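Long-range contacts in galactokinase (Bifidobacterium longum subsp. infantis ATCC 15697 = JCM 1222 = DSM 20088, PDB 6TEQ), which probably catalyses the ATP-dependent phosphorylation of galactose as a GHMP-family galactokinase, and binds 2-deoxy-2-fluoro-galactose: residues F6-T11 against A403-A408; L232-T237 against S372-V377. All coordinates share one frame; numbering follows the deposited sequence.

How the contacts relate
Both contacts belong to one mixed five-stranded sheet in which strand 402-404 lies between strands 5-6 and 230-236, their centres about 11 Å apart. Contact 1 joins 5-6, one of the two outermost strands, to 402-404; contact 2 pairs 230-236 with 372-378 farther in. They meet directly, Leu404 N lying 3.0 Å from Val234 O in a probable hydrogen bond and Ala406 CB packing on Val234 CG2. Along the chain, contact 2 is nested inside contact 1's loop. Contact 2 lies nearer the nucleotide site, unoccupied here: the Ser372 side chain is about 5 Å from ADP-binding Gly138, against about 9 Å for Leu404. The Ser372 side chain also lies about 11 Å from the bound alpha-2-deoxy-2-fluoro-galactose.

Contact 1. Residues F6-T11 against A403-A408; sequences FIEPLT and ALPAFA
The Phe6 ring lies with one face against the methyl of Ala403, whose CB is 3.5 Å from the ring centroid and only 11° off the ring normal, a CH-pi contact over the centre of the ring. CG of Phe6 stands beside its own backbone N and anti to the carbonyl carbon (chi1 -82°), and the ring beyond it lies over Ala403 on the face of the sheet that the two side chains share. Alanine suits this place because its single methyl lets the flat ring come down close to the backbone. The ring edge meets Pro405 N, near the ring plane and 4.1 Å from CD2, while His383 stacks with the ring from outside the two segments. With an alanine in place of Phe6, the methyl of Ala403 would probably lose its aromatic cover and His383 its stacking partner. Phe6 and Ala403 form a parallel beta bridge, by which the short N-terminal strand 5-6 joins the edge of the five-stranded sheet. One of its hydrogen bonds runs from Ile7 N to Ala403 O, 2.8 Å and nearly straight at 167°, and the same oxygen receives a CA-H...O contact from Phe6; Ala403 is also backbone-bonded to Glu5. After the bridge the segments part, and prolines, which lack the N-H for further pairing, carry the contact. Pro405 CD rests 3.4 Å from Ile7 O, whose hydrogen-bond partner is His62 NE2 on strand 54-70. At the Pro405 ring tip, CG meets Pro9 CD at 3.8 Å.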
loop_
_atom_site.group_PDB
_atom_site.type_symbol
_atom_site.label_atom_id
_atom_site.label_comp_id
_atom_site.label_asym_id
_atom_site.label_seq_id
_atom_site.Cartn_x
_atom_site.Cartn_y
_atom_site.Cartn_z
ATOM N N PHE A 6 -17.260 8.314 7.986
ATOM C CA PHE A 6 -16.529 7.023 7.976
ATOM C C PHE A 6 -16.970 6.283 6.710
ATOM O O PHE A 6 -18.174 6.145 6.433
ATOM C CB PHE A 6 -16.762 6.202 9.245
ATOM C CG PHE A 6 -15.891 6.610 10.410
ATOM C CD1 PHE A 6 -16.053 7.860 11.007
ATOM C CD2 PHE A 6 -14.860 5.785 10.867
ATOM C CE1 PHE A 6 -15.254 8.253 12.069
ATOM C CE2 PHE A 6 -14.060 6.174 11.928
ATOM C CZ PHE A 6 -14.248 7.417 12.522
ATOM N N ILE A 7 -15.977 5.888 5.911
ATOM C CA ILE A 7 -16.131 5.181 4.607
ATOM C C ILE A 7 -16.117 3.690 4.912
ATOM O O ILE A 7 -15.033 3.176 5.219
ATOM C CB ILE A 7 -14.974 5.527 3.654
ATOM C CG1 ILE A 7 -14.936 7.028 3.380
ATOM C CG2 ILE A 7 -15.057 4.722 2.370
ATOM C CD1 ILE A 7 -16.273 7.558 2.961
ATOM N N GLU A 8 -17.270 3.034 4.848
ATOM C CA GLU A 8 -17.444 1.632 5.287
ATOM C C GLU A 8 -16.916 0.698 4.196
ATOM O O GLU A 8 -16.949 1.022 3.007
ATOM C CB GLU A 8 -18.904 1.369 5.630
ATOM C CG GLU A 8 -19.372 2.087 6.885
ATOM C CD GLU A 8 -18.591 1.709 8.133
ATOM O OE1 GLU A 8 -18.237 2.600 8.950
ATOM O OE2 GLU A 8 -18.283 0.522 8.260
ATOM N N PRO A 9 -16.403 -0.505 4.530
ATOM C CA PRO A 9 -16.012 -1.405 3.460
ATOM C C PRO A 9 -17.267 -2.092 2.898
ATOM O O PRO A 9 -18.226 -2.375 3.573
ATOM C CB PRO A 9 -15.143 -2.465 4.150
ATOM C CG PRO A 9 -15.613 -2.421 5.577
ATOM C CD PRO A 9 -16.012 -0.982 5.853
ATOM N N LEU A 10 -17.208 -2.360 1.608
ATOM C CA LEU A 10 -18.161 -3.211 0.909
ATOM C C LEU A 10 -18.067 -4.614 1.501
ATOM O O LEU A 10 -16.952 -5.200 1.627
ATOM C CB LEU A 10 -17.857 -3.242 -0.601
ATOM C CG LEU A 10 -18.056 -1.958 -1.393
ATOM C CD1 LEU A 10 -17.364 -2.104 -2.747
ATOM C CD2 LEU A 10 -19.528 -1.608 -1.578
ATOM N N THR A 11 -19.215 -5.200 1.754
ATOM C CA THR A 11 -19.290 -6.626 2.094
ATOM C C THR A 11 -18.970 -7.474 0.848
ATOM O O THR A 11 -19.017 -6.962 -0.306
ATOM C CB THR A 11 -20.672 -6.967 2.674
ATOM O OG1 THR A 11 -21.636 -6.817 1.631
ATOM C CG2 THR A 11 -21.022 -6.114 3.871
ATOM N N ALA A 403 -12.738 9.266 7.463
ATOM C CA ALA A 403 -12.118 8.195 8.222
ATOM C C ALA A 403 -12.619 6.864 7.707
ATOM O O ALA A 403 -13.523 6.781 6.912
ATOM C CB ALA A 403 -12.404 8.398 9.699
ATOM N N LEU A 404 -11.908 5.815 8.084
ATOM C CA LEU A 404 -12.264 4.443 7.662
ATOM C C LEU A 404 -12.084 3.571 8.889
ATOM O O LEU A 404 -11.063 3.702 9.567
ATOM C CB LEU A 404 -11.276 3.922 6.598
ATOM C CG LEU A 404 -11.171 4.456 5.185
ATOM C CD1 LEU A 404 -10.494 5.782 5.219
ATOM C CD2 LEU A 404 -10.310 3.458 4.376
ATOM N N PRO A 405 -12.986 2.598 9.143
ATOM C CA PRO A 405 -12.700 1.539 10.091
ATOM C C PRO A 405 -11.528 0.722 9.563
ATOM O O PRO A 405 -11.347 0.612 8.341
ATOM C CB PRO A 405 -13.967 0.716 10.134
ATOM C CG PRO A 405 -14.577 0.942 8.779
ATOM C CD PRO A 405 -14.244 2.385 8.432
ATOM N N ALA A 406 -10.780 0.160 10.488
ATOM C CA ALA A 406 -9.555 -0.561 10.098
ATOM C C ALA A 406 -9.260 -1.659 11.101
ATOM O O ALA A 406 -9.256 -1.424 12.287
ATOM C CB ALA A 406 -8.399 0.381 9.892
ATOM N N PHE A 407 -8.812 -2.763 10.563
ATOM C CA PHE A 407 -8.274 -3.899 11.321
ATOM C C PHE A 407 -7.547 -4.741 10.288
ATOM O O PHE A 407 -7.789 -4.557 9.079
ATOM C CB PHE A 407 -9.398 -4.648 12.016
ATOM C CG PHE A 407 -10.573 -4.966 11.128
ATOM C CD1 PHE A 407 -10.630 -6.126 10.376
ATOM C CD2 PHE A 407 -11.665 -4.093 11.126
ATOM C CE1 PHE A 407 -11.747 -6.379 9.574
ATOM C CE2 PHE A 407 -12.775 -4.350 10.328
ATOM C CZ PHE A 407 -12.813 -5.495 9.551
ATOM N N ALA A 408 -6.804 -5.701 10.739
ATOM C CA ALA A 408 -6.045 -6.581 9.848
ATOM C C ALA A 408 -7.006 -7.602 9.253
ATOM O O ALA A 408 -7.556 -8.484 9.952
ATOM C CB ALA A 408 -4.927 -7.246 10.607
#

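Contact 2. Residues L232-T237 against S372-V377; sequences LLVVDT and SIIALV
Asp236 and Ser372, a non-hydrogen-bonded pair at one end of this antiparallel ladder, supply its polar side chains, and each finds its main partner outside the two strands. Asp236 OD2 makes a salt bridge with Arg402 NE while OD1 accepts from Gln238 N; Ser372 OG bonds to Ser137 O. Towards each other they only pack, Ser372 OG lying 3.3 Å from Asp236 CA. Serine's small side chain fits this close pairing, in which the two CA atoms are 4.1 Å apart. Four backbone hydrogen bonds follow, two between Leu233 and Ala375 and two between Val235 and Ile373. The bond from Val235 N to Ile373 O is 2.9 Å long and the straightest of them, at 167°. Val234 and Ile374 lie side by side on the face of Asp236 and Ser372, pointing the same way with their CG2 methyls 3.9 Å apart. Farther along that face, Leu232 CD1 reaches Leu376 CD2 at 4.0 Å and also meets Ile374 CB. On the other face Val235 CB meets Ile373 CG1. Leu233 CB touches the methyl of Ala375 at 4.3 Å, and helix 382-396 packs on Leu233 and Val235. The beta-branched valines and isoleucines suit extended strands, and their methyls pack across the ladder. The middle of the ladder is apolar, with the amides of Leu233, Val235, Ile373 and Ala375 bonded across it; the charged Asp236 lies at one end, near Gly136 of the nucleotide site, where the guanidinium of Arg402 would probably help keep it ionised.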
loop_
_atom_site.group_PDB
_atom_site.type_symbol
_atom_site.label_atom_id
_atom_site.label_comp_id
_atom_site.label_asym_id
_atom_site.label_seq_id
_atom_site.Cartn_x
_atom_site.Cartn_y
_atom_site.Cartn_z
ATOM N N LEU A 232 -7.610 0.994 15.559
ATOM C CA LEU A 232 -6.657 1.667 14.665
ATOM C C LEU A 232 -7.478 2.686 13.899
ATOM O O LEU A 232 -8.247 2.292 13.023
ATOM C CB LEU A 232 -5.982 0.683 13.727
ATOM C CG LEU A 232 -4.941 1.325 12.838
ATOM C CD1 LEU A 232 -3.729 1.742 13.614
ATOM C CD2 LEU A 232 -4.584 0.343 11.736
ATOM N N LEU A 233 -7.329 3.950 14.267
ATOM C CA LEU A 233 -8.015 5.048 13.569
ATOM C C LEU A 233 -7.254 5.264 12.264
ATOM O O LEU A 233 -6.045 5.415 12.302
ATOM C CB LEU A 233 -8.024 6.313 14.434
ATOM C CG LEU A 233 -8.602 7.557 13.735
ATOM C CD1 LEU A 233 -10.031 7.311 13.329
ATOM C CD2 LEU A 233 -8.536 8.773 14.626
ATOM N N VAL A 234 -7.978 5.370 11.161
ATOM C CA VAL A 234 -7.381 5.734 9.862
ATOM C C VAL A 234 -8.140 6.950 9.323
ATOM O O VAL A 234 -9.373 6.862 9.285
ATOM C CB VAL A 234 -7.432 4.557 8.889
ATOM C CG1 VAL A 234 -6.919 5.004 7.505
ATOM C CG2 VAL A 234 -6.676 3.394 9.442
ATOM N N VAL A 235 -7.423 8.046 9.037
ATOM C CA VAL A 235 -8.059 9.271 8.557
ATOM C C VAL A 235 -7.399 9.639 7.257
ATOM O O VAL A 235 -6.188 9.906 7.235
ATOM C CB VAL A 235 -7.965 10.421 9.594
ATOM C CG1 VAL A 235 -8.485 11.730 8.980
ATOM C CG2 VAL A 235 -8.685 10.052 10.869
ATOM N N ASP A 236 -8.171 9.652 6.207
ATOM C CA ASP A 236 -7.762 10.192 4.905
ATOM C C ASP A 236 -7.893 11.709 4.949
ATOM O O ASP A 236 -8.991 12.258 5.136
ATOM C CB ASP A 236 -8.627 9.568 3.825
ATOM C CG ASP A 236 -8.433 10.145 2.427
ATOM O OD1 ASP A 236 -7.489 10.916 2.209
ATOM O OD2 ASP A 236 -9.250 9.796 1.591
ATOM N N THR A 237 -6.781 12.415 4.889
ATOM C CA THR A 237 -6.794 13.889 4.982
ATOM C C THR A 237 -7.565 14.504 3.821
ATOM O O THR A 237 -8.027 15.619 4.002
ATOM C CB THR A 237 -5.406 14.527 5.020
ATOM O OG1 THR A 237 -4.717 14.309 3.773
ATOM C CG2 THR A 237 -4.648 13.990 6.225
ATOM N N SER A 372 -3.194 9.620 4.066
ATOM C CA SER A 372 -3.824 9.240 5.352
ATOM C C SER A 372 -2.835 9.210 6.515
ATOM O O SER A 372 -1.615 8.955 6.327
ATOM C CB SER A 372 -4.552 7.919 5.265
ATOM O OG SER A 372 -5.486 7.876 4.213
ATOM N N ILE A 373 -3.396 9.379 7.697
ATOM C CA ILE A 373 -2.737 9.080 8.967
ATOM C C ILE A 373 -3.407 7.881 9.587
ATOM O O ILE A 373 -4.572 7.565 9.339
ATOM C CB ILE A 373 -2.678 10.300 9.926
ATOM C CG1 ILE A 373 -4.018 10.649 10.576
ATOM C CG2 ILE A 373 -2.049 11.488 9.282
ATOM C CD1 ILE A 373 -3.827 11.142 11.937
ATOM N N ILE A 374 -2.675 7.277 10.501
ATOM C CA ILE A 374 -3.167 6.217 11.377
ATOM C C ILE A 374 -2.788 6.575 12.804
ATOM O O ILE A 374 -1.825 7.276 13.061
ATOM C CB ILE A 374 -2.632 4.854 10.954
ATOM C CG1 ILE A 374 -1.153 4.719 11.258
ATOM C CG2 ILE A 374 -2.987 4.588 9.491
ATOM C CD1 ILE A 374 -0.532 3.401 10.868
ATOM N N ALA A 375 -3.578 6.054 13.715
ATOM C CA ALA A 375 -3.344 6.227 15.144
ATOM C C ALA A 375 -3.799 4.997 15.899
ATOM O O ALA A 375 -4.928 4.469 15.663
ATOM C CB ALA A 375 -4.073 7.478 15.625
ATOM N N LEU A 376 -2.976 4.585 16.838
ATOM C CA LEU A 376 -3.332 3.563 17.825
ATOM C C LEU A 376 -4.043 4.346 18.909
ATOM O O LEU A 376 -3.421 5.175 19.532
ATOM C CB LEU A 376 -2.100 2.842 18.344
ATOM C CG LEU A 376 -1.508 1.818 17.417
ATOM C CD1 LEU A 376 -0.131 1.384 17.986
ATOM C CD2 LEU A 376 -2.412 0.603 17.234
ATOM N N VAL A 377 -5.299 3.985 19.153
ATOM C CA VAL A 377 -6.134 4.656 20.142
ATOM C C VAL A 377 -6.863 3.602 20.964
ATOM O O VAL A 377 -6.971 2.459 20.540
ATOM C CB VAL A 377 -7.119 5.622 19.473
ATOM C CG1 VAL A 377 -6.422 6.562 18.540
ATOM C CG2 VAL A 377 -8.222 4.886 18.764
#